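Local coordinates for p-47 protein (Clostridium botulinum E1 str. 'BoNT E Beluga', PDB 5WIX) that is of unknown function but has a TULIP-domain fold like that of bactericidal/permeability-increasing protein, which suggests, without establishing, a role in lipid binding, at residues Y171-I182 against D401-N411; L247-M256 against S390-N398. All coordinates share one frame; numbering follows the deposited sequence.

How the contacts relate
Two segments near the C-terminal end of this elongated chain return to two earlier ones. Along the chain the order is 171-182, 247-256, 390-398, 401-411, so both segments of contact 2 fall between the two of contact 1. The centres lie about 26 Å apart. Contact 1 extends an antiparallel sheet with strand 407-409; contact 2 sets helix 240-252 against a loop running beside strand 348-363, part of a different antiparallel sheet. Helix 399-403 leads from one to the other, and Ile402 CD1 packs 4.1 Å from Asn397 ND2. The same C-terminal run thus reaches both regions of the BPI-like fold.

Contact 1 (Y171-I182 against D401-N411); sequences YIFASLNVTSNI and DIINDIVNWNN
Ser175 and Asn408 face each other as an antiparallel hydrogen-bonded pair, with Ser175 N to Asn408 O at 2.9 Å and Asn408 N to Ser175 O at 3.0 Å. Backbone bonds flank them on either side, Asn410 N giving to Phe173 O and Asn177 N to Ile406 O. A type II turn runs from Asn408 to Asn411. These backbone bonds add strand 407-409 to strand 174-177 of a curled antiparallel sheet in this TULIP-type fold.

The register puts Ala174, Leu176, Val407 and Trp409 on one face of the sheet, where the packing is apolar. Ala174 CB meets the six-membered part of the indole obliquely near Trp409 CE3, while Val407 CG1, from the same strand as the tryptophan, lies over one face of the ring system, offset toward the rim. Leu176 CD1 touches Val407 CG2 at 3.9 Å. This face turns to another sheet: Trp409 reaches Tyr27 and Cys29 of strand 25-30, Leu176 reaches Phe190. Further along, Ile182 CD1 packs on Ile402 CG1, 4.0 Å away.

Side-chain polar contacts lie toward the two ends. Tyr171 OH points at Asn410 OD1 near the plane of the phenol ring, with ring and amide planes 37° apart; the pair is modelled too close for its length to carry weight. With CG opposite the backbone N (chi1 -170°), Asp405 sends OD2 to 2.6 Å from Ser180 OG, a hydroxyl that also has Asn186 OD1 within reach. Beside this, Ile182 CG1 and CD1 lie against the same carboxylate, CD1 being 3.3 Å from Asp405 OD1.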
loop_
_atom_site.group_PDB
_atom_site.type_symbol
_atom_site.label_atom_id
_atom_site.label_comp_id
_atom_site.label_asym_id
_atom_site.label_seq_id
_atom_site.Cartn_x
_atom_site.Cartn_y
_atom_site.Cartn_z
ATOM N N TYR A 171 -15.524 -16.700 8.927
ATOM C CA TYR A 171 -15.598 -15.407 8.259
ATOM C C TYR A 171 -14.248 -14.939 7.748
ATOM O O TYR A 171 -13.242 -15.016 8.454
ATOM C CB TYR A 171 -16.172 -14.330 9.167
ATOM C CG TYR A 171 -16.296 -13.033 8.421
ATOM C CD1 TYR A 171 -17.123 -12.945 7.311
ATOM C CD2 TYR A 171 -15.560 -11.910 8.790
ATOM C CE1 TYR A 171 -17.234 -11.776 6.590
ATOM C CE2 TYR A 171 -15.666 -10.728 8.079
ATOM C CZ TYR A 171 -16.509 -10.668 6.972
ATOM O OH TYR A 171 -16.638 -9.510 6.236
ATOM N N ILE A 172 -14.249 -14.436 6.515
ATOM C CA ILE A 172 -13.030 -14.028 5.835
ATOM C C ILE A 172 -12.818 -12.531 5.893
ATOM O O ILE A 172 -13.443 -11.787 5.141
ATOM C CB ILE A 172 -13.058 -14.422 4.373
ATOM C CG1 ILE A 172 -13.597 -15.841 4.202
ATOM C CG2 ILE A 172 -11.680 -14.260 3.775
ATOM C CD1 ILE A 172 -13.868 -16.216 2.745
ATOM N N PHE A 173 -11.921 -12.089 6.765
ATOM C CA PHE A 173 -11.681 -10.662 6.938
ATOM C C PHE A 173 -10.972 -10.024 5.753
ATOM O O PHE A 173 -11.141 -8.835 5.487
ATOM C CB PHE A 173 -10.870 -10.414 8.206
ATOM C CG PHE A 173 -11.678 -10.518 9.464
ATOM C CD1 PHE A 173 -12.724 -9.650 9.694
ATOM C CD2 PHE A 173 -11.380 -11.478 10.418
ATOM C CE1 PHE A 173 -13.460 -9.741 10.839
ATOM C CE2 PHE A 173 -12.111 -11.572 11.568
ATOM C CZ PHE A 173 -13.154 -10.703 11.780
ATOM N N ALA A 174 -10.169 -10.812 5.050
ATOM C CA ALA A 174 -9.472 -10.323 3.868
ATOM C C ALA A 174 -8.854 -11.478 3.111
ATOM O O ALA A 174 -8.343 -12.426 3.717
ATOM C CB ALA A 174 -8.403 -9.319 4.247
ATOM N N SER A 175 -8.913 -11.406 1.785
ATOM C CA SER A 175 -8.173 -12.343 0.960
ATOM C C SER A 175 -6.843 -11.690 0.634
ATOM O O SER A 175 -6.778 -10.499 0.304
ATOM C CB SER A 175 -8.941 -12.709 -0.305
ATOM O OG SER A 175 -9.017 -11.613 -1.200
ATOM N N LEU A 176 -5.776 -12.461 0.782
ATOM C CA LEU A 176 -4.458 -11.979 0.434
ATOM C C LEU A 176 -3.837 -12.883 -0.625
ATOM O O LEU A 176 -3.738 -14.099 -0.439
ATOM C CB LEU A 176 -3.567 -11.901 1.661
ATOM C CG LEU A 176 -2.240 -11.213 1.355
ATOM C CD1 LEU A 176 -1.732 -10.432 2.555
ATOM C CD2 LEU A 176 -1.205 -12.222 0.868
ATOM N N ASN A 177 -3.414 -12.265 -1.727
ATOM C CA ASN A 177 -2.960 -12.971 -2.917
ATOM C C ASN A 177 -1.449 -12.871 -3.114
ATOM O O ASN A 177 -0.958 -11.858 -3.611
ATOM C CB ASN A 177 -3.683 -12.394 -4.144
ATOM C CG ASN A 177 -3.786 -13.374 -5.295
ATOM O OD1 ASN A 177 -3.003 -14.316 -5.409
ATOM N ND2 ASN A 177 -4.759 -13.144 -6.167
ATOM N N VAL A 178 -0.701 -13.895 -2.715
ATOM C CA VAL A 178 0.668 -13.999 -3.213
ATOM C C VAL A 178 0.544 -14.549 -4.626
ATOM O O VAL A 178 -0.465 -15.172 -4.956
ATOM C CB VAL A 178 1.576 -14.914 -2.364
ATOM C CG1 VAL A 178 3.051 -14.742 -2.789
ATOM C CG2 VAL A 178 1.397 -14.629 -0.878
ATOM N N THR A 179 1.549 -14.312 -5.457
ATOM C CA THR A 179 1.538 -14.770 -6.846
ATOM C C THR A 179 0.347 -14.183 -7.619
ATOM O O THR A 179 -0.484 -14.909 -8.176
ATOM C CB THR A 179 1.527 -16.325 -6.944
ATOM O OG1 THR A 179 0.259 -16.840 -6.518
ATOM C CG2 THR A 179 2.639 -16.928 -6.080
ATOM N N SER A 180 0.281 -12.853 -7.637
ATOM C CA SER A 180 -0.664 -12.114 -8.468
ATOM C C SER A 180 -0.021 -11.746 -9.808
ATOM O O SER A 180 1.186 -11.917 -9.996
ATOM C CB SER A 180 -1.122 -10.853 -7.749
ATOM O OG SER A 180 -0.025 -9.973 -7.568
ATOM N N ASN A 181 -0.816 -11.230 -10.737
ATOM C CA ASN A 181 -0.276 -10.879 -12.045
ATOM C C ASN A 181 0.716 -9.722 -11.957
ATOM O O ASN A 181 1.552 -9.545 -12.850
ATOM C CB ASN A 181 -1.400 -10.533 -13.023
ATOM C CG ASN A 181 -2.182 -11.754 -13.469
ATOM O OD1 ASN A 181 -1.845 -12.389 -14.468
ATOM N ND2 ASN A 181 -3.236 -12.084 -12.735
ATOM N N ILE A 182 0.620 -8.935 -10.885
ATOM C CA ILE A 182 1.580 -7.858 -10.648
ATOM C C ILE A 182 2.638 -8.310 -9.653
ATOM O O ILE A 182 2.395 -8.354 -8.450
ATOM C CB ILE A 182 0.915 -6.578 -10.126
ATOM C CG1 ILE A 182 -0.271 -6.193 -11.006
ATOM C CG2 ILE A 182 1.927 -5.444 -10.058
ATOM C CD1 ILE A 182 -1.135 -5.094 -10.418
ATOM N N ASP A 401 -6.835 -1.708 -10.580
ATOM C CA ASP A 401 -6.285 -3.057 -10.636
ATOM C C ASP A 401 -5.301 -3.247 -9.482
ATOM O O ASP A 401 -5.267 -4.310 -8.846
ATOM C CB ASP A 401 -5.606 -3.319 -11.985
ATOM C CG ASP A 401 -6.575 -3.799 -13.053
ATOM O OD1 ASP A 401 -7.790 -3.882 -12.774
ATOM O OD2 ASP A 401 -6.116 -4.093 -14.180
ATOM N N ILE A 402 -4.527 -2.199 -9.203
ATOM C CA ILE A 402 -3.473 -2.255 -8.190
ATOM C C ILE A 402 -4.025 -2.368 -6.779
ATOM O O ILE A 402 -3.536 -3.167 -5.991
ATOM C CB ILE A 402 -2.551 -1.021 -8.255
ATOM C CG1 ILE A 402 -1.489 -1.209 -9.345
ATOM C CG2 ILE A 402 -1.876 -0.771 -6.896
ATOM C CD1 ILE A 402 -0.658 0.053 -9.627
ATOM N N ILE A 403 -5.034 -1.576 -6.445
ATOM C CA ILE A 403 -5.507 -1.632 -5.081
ATOM C C ILE A 403 -6.141 -3.016 -4.873
ATOM O O ILE A 403 -5.896 -3.661 -3.853
ATOM C CB ILE A 403 -6.479 -0.463 -4.738
ATOM C CG1 ILE A 403 -6.648 -0.345 -3.220
ATOM C CG2 ILE A 403 -7.826 -0.601 -5.449
ATOM C CD1 ILE A 403 -7.202 0.990 -2.778
ATOM N N ASN A 404 -6.859 -3.507 -5.883
ATOM C CA ASN A 404 -7.522 -4.807 -5.800
ATOM C C ASN A 404 -6.609 -6.032 -5.997
ATOM O O ASN A 404 -7.076 -7.171 -5.951
ATOM C CB ASN A 404 -8.655 -4.869 -6.824
ATOM C CG ASN A 404 -9.889 -4.105 -6.379
ATOM O OD1 ASN A 404 -10.252 -4.130 -5.205
ATOM N ND2 ASN A 404 -10.544 -3.425 -7.318
ATOM N N ASP A 405 -5.314 -5.808 -6.191
ATOM C CA ASP A 405 -4.414 -6.872 -6.652
ATOM C C ASP A 405 -4.042 -7.850 -5.548
ATOM O O ASP A 405 -4.224 -9.065 -5.681
ATOM C CB ASP A 405 -3.140 -6.261 -7.258
ATOM C CG ASP A 405 -2.274 -7.286 -7.984
ATOM O OD1 ASP A 405 -2.675 -7.741 -9.077
ATOM O OD2 ASP A 405 -1.179 -7.612 -7.479
ATOM N N ILE A 406 -3.517 -7.319 -4.457
ATOM C CA ILE A 406 -3.073 -8.183 -3.373
ATOM C C ILE A 406 -4.148 -8.392 -2.280
ATOM O O ILE A 406 -4.642 -9.515 -2.099
ATOM C CB ILE A 406 -1.792 -7.636 -2.755
ATOM C CG1 ILE A 406 -0.763 -7.458 -3.858
ATOM C CG2 ILE A 406 -1.270 -8.596 -1.731
ATOM C CD1 ILE A 406 -0.495 -8.735 -4.605
ATOM N N VAL A 407 -4.523 -7.330 -1.570
ATOM C CA VAL A 407 -5.509 -7.491 -0.512
ATOM C C VAL A 407 -6.884 -6.999 -0.911
ATOM O O VAL A 407 -7.063 -5.823 -1.230
ATOM C CB VAL A 407 -5.105 -6.764 0.777
ATOM C CG1 VAL A 407 -6.199 -6.899 1.792
ATOM C CG2 VAL A 407 -3.814 -7.331 1.335
ATOM N N ASN A 408 -7.844 -7.920 -0.894
ATOM C CA ASN A 408 -9.256 -7.584 -1.008
ATOM C C ASN A 408 -9.903 -7.792 0.333
ATOM O O ASN A 408 -10.027 -8.924 0.799
ATOM C CB ASN A 408 -9.960 -8.445 -2.058
ATOM C CG ASN A 408 -9.261 -8.424 -3.390
ATOM O OD1 ASN A 408 -9.398 -7.475 -4.160
ATOM N ND2 ASN A 408 -8.504 -9.475 -3.672
ATOM N N TRP A 409 -10.305 -6.705 0.972
ATOM C CA TRP A 409 -10.929 -6.813 2.286
ATOM C C TRP A 409 -12.326 -7.404 2.189
ATOM O O TRP A 409 -13.154 -6.941 1.395
ATOM C CB TRP A 409 -10.992 -5.454 2.966
ATOM C CG TRP A 409 -9.660 -4.875 3.221
ATOM C CD1 TRP A 409 -9.026 -3.917 2.484
ATOM C CD2 TRP A 409 -8.771 -5.214 4.291
ATOM N NE1 TRP A 409 -7.801 -3.634 3.032
ATOM C CE2 TRP A 409 -7.619 -4.414 4.140
ATOM C CE3 TRP A 409 -8.841 -6.102 5.371
ATOM C CZ2 TRP A 409 -6.545 -4.481 5.022
ATOM C CZ3 TRP A 409 -7.772 -6.172 6.242
ATOM C CH2 TRP A 409 -6.640 -5.366 6.066
ATOM N N ASN A 410 -12.571 -8.427 3.006
ATOM C CA ASN A 410 -13.850 -9.133 3.041
ATOM C C ASN A 410 -14.142 -9.847 1.736
ATOM O O ASN A 410 -15.306 -9.976 1.349
ATOM C CB ASN A 410 -14.998 -8.175 3.362
ATOM C CG ASN A 410 -14.778 -7.415 4.649
ATOM O OD1 ASN A 410 -14.961 -7.958 5.743
ATOM N ND2 ASN A 410 -14.395 -6.146 4.529
ATOM N N ASN A 411 -13.085 -10.305 1.067
ATOM C CA ASN A 411 -13.224 -11.029 -0.189
ATOM C C ASN A 411 -13.989 -10.212 -1.222
ATOM O O ASN A 411 -14.846 -10.738 -1.932
ATOM C CB ASN A 411 -13.928 -12.369 0.044
ATOM C CG ASN A 411 -13.039 -13.551 -0.250
ATOM O OD1 ASN A 411 -11.871 -13.390 -0.595
ATOM N ND2 ASN A 411 -13.588 -14.754 -0.112
#

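Contact 2 (L247-M256 against S390-N398); sequences LLLPKLSSNM and SLAFELANN
Asn255 ND2 donates to Ser390 O across 2.7 Å in a nearly straight bond, 167° at the hydrogen. The acceptor lies only 2° out of the Asn255 amide plane, whereas the donor is tilted from the plane of the Ser390 carbonyl. A type I turn from Leu252 to Asn255 at the end of the helix carries Asn255 to this place. Two carbonyls of that terminus are each held twice from within the segment: Leu249 O by the backbone N and hydroxyl of Ser253, Lys251 O by the same two groups of Ser254. The hydroxyl of Ser390 takes a separate partner, Phe387 O in the preceding helix.

Phe393 is the centre of the apolar part. Its chi1 of 44° tucks the ring over its own backbone, with CG near both N and C, and the ring is set against the last turn of the helix. Leu252 N stands above one face, 4.2 Å from the plane of the Phe393 ring and displaced toward the rim, and Leu248 CD1 is in plane at the edge, 3.8 Å from Phe393 CZ. The Lys251 chain runs antiparallel to the Phe393 side chain, its CG 3.4 Å from Phe393 CD1. Residues 390-398 form the loop between helices 370-390 and 399-403; backbone bonds of Phe393 with Phe351 and of Leu395 with Val349 lay it along strand 348-363, so that helix 240-252 packs onto an extended piece beside a sheet of the TULIP-type fold.

Leu252 and Leu391 run alongside in the same sense, Leu252 CD1 being 3.6 Å from Leu391 CD2. At the other end Leu395 CD2 touches both Leu247 O (3.4 Å) and Lys251 CB, and Leu247 CD2 packs against the whole Asn397 amide, nearly equidistant from CG, OD1 and ND2.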
loop_
_atom_site.group_PDB
_atom_site.type_symbol
_atom_site.label_atom_id
_atom_site.label_comp_id
_atom_site.label_asym_id
_atom_site.label_seq_id
_atom_site.Cartn_x
_atom_site.Cartn_y
_atom_site.Cartn_z
ATOM N N LEU A 247 6.736 2.273 -10.682
ATOM C CA LEU A 247 5.701 3.186 -11.162
ATOM C C LEU A 247 6.262 4.302 -12.030
ATOM O O LEU A 247 5.787 4.521 -13.153
ATOM C CB LEU A 247 4.914 3.765 -9.985
ATOM C CG LEU A 247 3.863 2.763 -9.515
ATOM C CD1 LEU A 247 3.028 3.296 -8.350
ATOM C CD2 LEU A 247 2.990 2.423 -10.716
ATOM N N LEU A 248 7.263 5.011 -11.524
ATOM C CA LEU A 248 7.843 6.100 -12.296
ATOM C C LEU A 248 8.765 5.594 -13.423
ATOM O O LEU A 248 8.470 5.784 -14.616
ATOM C CB LEU A 248 8.613 7.048 -11.383
ATOM C CG LEU A 248 9.118 8.297 -12.096
ATOM C CD1 LEU A 248 7.943 9.170 -12.533
ATOM C CD2 LEU A 248 10.067 9.076 -11.219
ATOM N N LEU A 249 9.868 4.956 -13.035
ATOM C CA LEU A 249 10.874 4.462 -13.982
ATOM C C LEU A 249 10.311 3.802 -15.255
ATOM O O LEU A 249 10.688 4.199 -16.358
ATOM C CB LEU A 249 11.812 3.488 -13.278
ATOM C CG LEU A 249 13.051 3.068 -14.045
ATOM C CD1 LEU A 249 14.004 4.243 -14.087
ATOM C CD2 LEU A 249 13.701 1.873 -13.372
ATOM N N PRO A 250 9.395 2.817 -15.118
ATOM C CA PRO A 250 8.872 2.152 -16.325
ATOM C C PRO A 250 8.369 3.120 -17.363
ATOM O O PRO A 250 8.639 2.912 -18.554
ATOM C CB PRO A 250 7.720 1.309 -15.791
ATOM C CG PRO A 250 8.108 1.007 -14.374
ATOM C CD PRO A 250 8.821 2.234 -13.884
ATOM N N LYS A 251 7.684 4.177 -16.941
ATOM C CA LYS A 251 7.201 5.156 -17.917
ATOM C C LYS A 251 8.360 6.003 -18.471
ATOM O O LYS A 251 8.618 6.001 -19.671
ATOM C CB LYS A 251 6.137 6.062 -17.309
ATOM C CG LYS A 251 5.520 7.035 -18.309
ATOM C CD LYS A 251 4.947 6.327 -19.531
ATOM C CE LYS A 251 4.499 7.330 -20.594
ATOM N NZ LYS A 251 4.250 6.697 -21.926
ATOM N N LEU A 252 9.043 6.703 -17.571
ATOM C CA LEU A 252 10.187 7.558 -17.862
ATOM C C LEU A 252 11.161 6.895 -18.800
ATOM O O LEU A 252 11.515 7.437 -19.849
ATOM C CB LEU A 252 10.916 7.917 -16.553
ATOM C CG LEU A 252 12.232 8.694 -16.577
ATOM C CD1 LEU A 252 11.950 10.160 -16.837
ATOM C CD2 LEU A 252 13.001 8.536 -15.278
ATOM N N SER A 253 11.575 5.695 -18.428
ATOM C CA SER A 253 12.633 4.998 -19.141
ATOM C C SER A 253 12.234 4.556 -20.570
ATOM O O SER A 253 13.033 3.965 -21.298
ATOM C CB SER A 253 13.056 3.793 -18.318
ATOM O OG SER A 253 12.106 2.757 -18.456
ATOM N N SER A 254 10.997 4.847 -20.958
ATOM C CA SER A 254 10.481 4.533 -22.280
ATOM C C SER A 254 9.941 5.809 -22.881
ATOM O O SER A 254 9.101 5.778 -23.777
ATOM C CB SER A 254 9.361 3.492 -22.217
ATOM O OG SER A 254 8.096 4.113 -21.980
ATOM N N ASN A 255 10.381 6.939 -22.344
ATOM C CA ASN A 255 9.908 8.210 -22.860
ATOM C C ASN A 255 11.030 8.969 -23.543
ATOM O O ASN A 255 10.901 10.183 -23.782
ATOM C CB ASN A 255 9.326 9.072 -21.743
ATOM C CG ASN A 255 8.155 9.900 -22.217
ATOM O OD1 ASN A 255 7.291 9.392 -22.964
ATOM N ND2 ASN A 255 8.117 11.187 -21.814
ATOM N N MET A 256 12.122 8.261 -23.848
ATOM C CA MET A 256 13.343 8.929 -24.270
ATOM C C MET A 256 13.945 8.387 -25.573
ATOM O O MET A 256 15.144 8.516 -25.828
ATOM C CB MET A 256 14.372 8.858 -23.134
ATOM C CG MET A 256 14.020 9.744 -21.972
ATOM S SD MET A 256 15.260 9.695 -20.645
ATOM C CE MET A 256 15.708 7.991 -20.751
ATOM N N SER A 390 10.758 15.291 -22.114
ATOM C CA SER A 390 10.562 13.853 -21.912
ATOM C C SER A 390 10.224 13.556 -20.472
ATOM O O SER A 390 9.809 12.448 -20.150
ATOM C CB SER A 390 11.811 13.056 -22.291
ATOM O OG SER A 390 12.807 13.217 -21.287
ATOM N N LEU A 391 10.468 14.539 -19.610
ATOM C CA LEU A 391 10.126 14.453 -18.203
ATOM C C LEU A 391 8.661 14.790 -17.902
ATOM O O LEU A 391 8.291 14.909 -16.739
ATOM C CB LEU A 391 11.008 15.399 -17.398
ATOM C CG LEU A 391 12.485 15.096 -17.551
ATOM C CD1 LEU A 391 13.298 15.972 -16.597
ATOM C CD2 LEU A 391 12.744 13.621 -17.285
ATOM N N ALA A 392 7.842 14.972 -18.937
ATOM C CA ALA A 392 6.464 15.402 -18.728
ATOM C C ALA A 392 5.488 14.465 -19.398
ATOM O O ALA A 392 5.044 14.700 -20.517
ATOM C CB ALA A 392 6.252 16.810 -19.223
ATOM N N PHE A 393 5.121 13.432 -18.658
ATOM C CA PHE A 393 4.314 12.343 -19.162
ATOM C C PHE A 393 3.173 11.987 -18.203
ATOM O O PHE A 393 2.944 12.679 -17.212
ATOM C CB PHE A 393 5.216 11.130 -19.380
ATOM C CG PHE A 393 6.169 10.896 -18.257
ATOM C CD1 PHE A 393 5.757 10.195 -17.106
ATOM C CD2 PHE A 393 7.453 11.423 -18.308
ATOM C CE1 PHE A 393 6.634 9.983 -16.034
ATOM C CE2 PHE A 393 8.343 11.222 -17.254
ATOM C CZ PHE A 393 7.923 10.498 -16.105
ATOM N N GLU A 394 2.484 10.888 -18.506
ATOM C CA GLU A 394 1.360 10.378 -17.722
ATOM C C GLU A 394 1.501 8.867 -17.571
ATOM O O GLU A 394 1.656 8.173 -18.574
ATOM C CB GLU A 394 0.009 10.733 -18.394
ATOM C CG GLU A 394 -1.188 9.856 -17.965
ATOM C CD GLU A 394 -2.532 10.298 -18.559
ATOM O OE1 GLU A 394 -3.056 11.382 -18.183
ATOM O OE2 GLU A 394 -3.082 9.534 -19.388
ATOM N N LEU A 395 1.429 8.349 -16.337
ATOM C CA LEU A 395 1.579 6.904 -16.112
ATOM C C LEU A 395 0.394 6.153 -16.716
ATOM O O LEU A 395 -0.631 6.753 -17.054
ATOM C CB LEU A 395 1.716 6.582 -14.631
ATOM C CG LEU A 395 2.704 7.316 -13.713
ATOM C CD1 LEU A 395 2.622 6.682 -12.284
ATOM C CD2 LEU A 395 4.137 7.315 -14.235
ATOM N N ALA A 396 0.522 4.845 -16.886
ATOM C CA ALA A 396 -0.525 4.127 -17.621
ATOM C C ALA A 396 -1.107 2.961 -16.836
ATOM O O ALA A 396 -1.960 2.210 -17.345
ATOM C CB ALA A 396 0.021 3.637 -18.956
ATOM N N ASN A 397 -0.640 2.811 -15.600
ATOM C CA ASN A 397 -1.172 1.797 -14.708
ATOM C C ASN A 397 -2.663 1.889 -14.533
ATOM O O ASN A 397 -3.270 2.950 -14.740
ATOM C CB ASN A 397 -0.495 1.895 -13.371
ATOM C CG ASN A 397 0.998 1.732 -13.497
ATOM O OD1 ASN A 397 1.687 2.638 -13.970
ATOM N ND2 ASN A 397 1.507 0.559 -13.117
ATOM N N ASN A 398 -3.258 0.745 -14.222
ATOM C CA ASN A 398 -4.637 0.706 -13.788
ATOM C C ASN A 398 -4.615 0.625 -12.268
ATOM O O ASN A 398 -4.362 -0.438 -11.706
ATOM C CB ASN A 398 -5.369 -0.480 -14.397
ATOM C CG ASN A 398 -6.844 -0.480 -14.065
ATOM O OD1 ASN A 398 -7.299 0.290 -13.213
ATOM N ND2 ASN A 398 -7.609 -1.336 -14.744
#